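Local coordinates for protein Dot/Icm T4SS effector (Legionella pneumophila, PDB 6VVC) that is an effector kinase of the Dot/Icm type IV secretion system, activated by host inositol hexakisphosphate, at residues 57-62 / 131-136. Sequence-based numbering, arbitrary orientation.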
loop_
_atom_site.group_PDB
_atom_site.type_symbol
_atom_site.label_atom_id
_atom_site.label_comp_id
_atom_site.label_asym_id
_atom_site.label_seq_id
_atom_site.Cartn_x
_atom_site.Cartn_y
_atom_site.Cartn_z
ATOM N N PRO A 57 11.667 16.259 17.245
ATOM C CA PRO A 57 11.313 15.169 16.323
ATOM C C PRO A 57 10.924 13.913 17.091
ATOM O O PRO A 57 11.649 13.460 17.980
ATOM C CB PRO A 57 12.591 14.964 15.501
ATOM C CG PRO A 57 13.685 15.469 16.374
ATOM C CD PRO A 57 13.101 16.596 17.176
ATOM N N MET A 58 9.773 13.350 16.733
ATOM C CA MET A 58 9.187 12.225 17.450
ATOM C C MET A 58 9.381 10.897 16.741
ATOM O O MET A 58 9.598 9.871 17.396
ATOM C CB MET A 58 7.686 12.463 17.644
ATOM C CG MET A 58 7.367 13.708 18.439
ATOM S SD MET A 58 7.814 13.518 20.172
ATOM C CE MET A 58 8.325 15.183 20.563
ATOM N N ASP A 59 9.310 10.895 15.418
ATOM C CA ASP A 59 9.233 9.667 14.642
ATOM C C ASP A 59 9.479 10.033 13.189
ATOM O O ASP A 59 9.292 11.185 12.788
ATOM C CB ASP A 59 7.870 8.996 14.821
ATOM C CG ASP A 59 7.863 7.558 14.370
ATOM O OD1 ASP A 59 8.954 7.000 14.114
ATOM O OD2 ASP A 59 6.758 6.983 14.279
ATOM N N TYR A 60 9.902 9.044 12.403
ATOM C CA TYR A 60 10.145 9.260 10.984
ATOM C C TYR A 60 9.713 8.033 10.197
ATOM O O TYR A 60 9.614 6.926 10.733
ATOM C CB TYR A 60 11.624 9.572 10.691
ATOM C CG TYR A 60 12.578 8.434 10.983
ATOM C CD1 TYR A 60 12.851 7.466 10.026
ATOM C CD2 TYR A 60 13.214 8.334 12.213
ATOM C CE1 TYR A 60 13.721 6.427 10.287
ATOM C CE2 TYR A 60 14.087 7.299 12.483
ATOM C CZ TYR A 60 14.337 6.349 11.515
ATOM O OH TYR A 60 15.205 5.316 11.779
ATOM N N VAL A 61 9.448 8.249 8.911
ATOM C CA VAL A 61 9.143 7.171 7.978
ATOM C C VAL A 61 9.766 7.512 6.631
ATOM O O VAL A 61 9.675 8.650 6.158
ATOM C CB VAL A 61 7.623 6.935 7.843
ATOM C CG1 VAL A 61 6.913 8.205 7.399
ATOM C CG2 VAL A 61 7.354 5.794 6.872
ATOM N N LEU A 62 10.404 6.520 6.020
ATOM C CA LEU A 62 11.061 6.680 4.730
ATOM C C LEU A 62 10.031 6.473 3.627
ATOM O O LEU A 62 9.437 5.395 3.520
ATOM C CB LEU A 62 12.212 5.683 4.609
ATOM C CG LEU A 62 13.211 5.849 3.463
ATOM C CD1 LEU A 62 14.425 4.968 3.727
ATOM C CD2 LEU A 62 12.578 5.506 2.127
ATOM N N LEU A 131 0.750 2.633 8.135
ATOM C CA LEU A 131 1.306 1.423 7.541
ATOM C C LEU A 131 2.568 0.974 8.264
ATOM O O LEU A 131 2.814 -0.229 8.404
ATOM C CB LEU A 131 1.599 1.656 6.062
ATOM C CG LEU A 131 0.383 1.942 5.180
ATOM C CD1 LEU A 131 0.851 2.425 3.819
ATOM C CD2 LEU A 131 -0.501 0.710 5.047
ATOM N N LYS A 132 3.388 1.924 8.725
ATOM C CA LYS A 132 4.622 1.554 9.411
ATOM C C LYS A 132 4.326 0.716 10.648
ATOM O O LYS A 132 4.986 -0.302 10.890
ATOM C CB LYS A 132 5.413 2.808 9.782
ATOM C CG LYS A 132 6.727 2.527 10.507
ATOM C CD LYS A 132 7.428 3.816 10.918
ATOM C CE LYS A 132 8.543 3.545 11.918
ATOM N NZ LYS A 132 9.187 4.800 12.396
ATOM N N TYR A 133 3.332 1.108 11.434
ATOM C CA TYR A 133 3.026 0.399 12.669
ATOM C C TYR A 133 2.085 -0.773 12.470
ATOM O O TYR A 133 1.834 -1.515 13.424
ATOM C CB TYR A 133 2.492 1.391 13.692
ATOM C CG TYR A 133 3.605 2.339 14.003
ATOM C CD1 TYR A 133 4.791 1.852 14.527
ATOM C CD2 TYR A 133 3.518 3.686 13.703
ATOM C CE1 TYR A 133 5.837 2.670 14.783
ATOM C CE2 TYR A 133 4.571 4.526 13.961
ATOM C CZ TYR A 133 5.727 4.006 14.501
ATOM O OH TYR A 133 6.792 4.820 14.765
ATOM N N HIS A 134 1.586 -0.972 11.256
ATOM C CA HIS A 134 1.071 -2.269 10.849
ATOM C C HIS A 134 2.162 -3.160 10.267
ATOM O O HIS A 134 1.898 -4.327 9.966
ATOM C CB HIS A 134 -0.059 -2.091 9.835
ATOM C CG HIS A 134 -1.381 -1.779 10.463
ATOM N ND1 HIS A 134 -2.306 -2.754 10.766
ATOM C CD2 HIS A 134 -1.927 -0.606 10.856
ATOM C CE1 HIS A 134 -3.371 -2.193 11.312
ATOM N NE2 HIS A 134 -3.166 -0.890 11.378
ATOM N N GLY A 135 3.379 -2.635 10.113
ATOM C CA GLY A 135 4.500 -3.422 9.639
ATOM C C GLY A 135 4.518 -3.700 8.156
ATOM O O GLY A 135 5.212 -4.626 7.725
ATOM N N ILE A 136 3.797 -2.917 7.351
ATOM C CA ILE A 136 3.639 -3.225 5.935
ATOM C C ILE A 136 3.987 -2.030 5.057
ATOM O O ILE A 136 3.793 -2.072 3.837
ATOM C CB ILE A 136 2.199 -3.698 5.644
ATOM C CG1 ILE A 136 1.191 -2.619 6.050
ATOM C CG2 ILE A 136 1.912 -4.996 6.381
ATOM C CD1 ILE A 136 -0.250 -3.001 5.789
#
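Lys132, on the last turn of helix 114-133, reaches across to Asp59 and Tyr60 of strand 56-65, and its ammonium group makes the hydrogen bonds that cross the contact. The chain is fully extended, CG anti to the backbone N (chi1 -180°), which carries NZ out to the strand. There NZ donates to Tyr60 O at 2.7 Å, nearly in line with the carbonyl bond (167°), and makes a salt bridge with Asp59 OD1 at 2.8 Å, whose hydrogen-bond geometry is weak. Asp59 OD1 also accepts from the backbone N of Tyr60 at 2.8 Å, from well above the carboxylate plane, which should help to hold the acid's rotation. Tyr133 runs alongside the lysine, with Lys132 CG 4.3 Å above the centre of its ring; its hydroxyl lies so close to Asp59 that its modelled place is doubtful. The apolar part is thin: Val61 CB reaches Lys132 CD at 4.4 Å, and Val61 also packs against Gln128 and Phe129 of the same helix. Outward, Tyr133 is exposed, and past it the helix closes at Gly135. A salt bridge and a lysine-to-carbonyl hydrogen bond thus join an edge strand of the antiparallel sheet to a helix C-terminus closed by a Schellman motif.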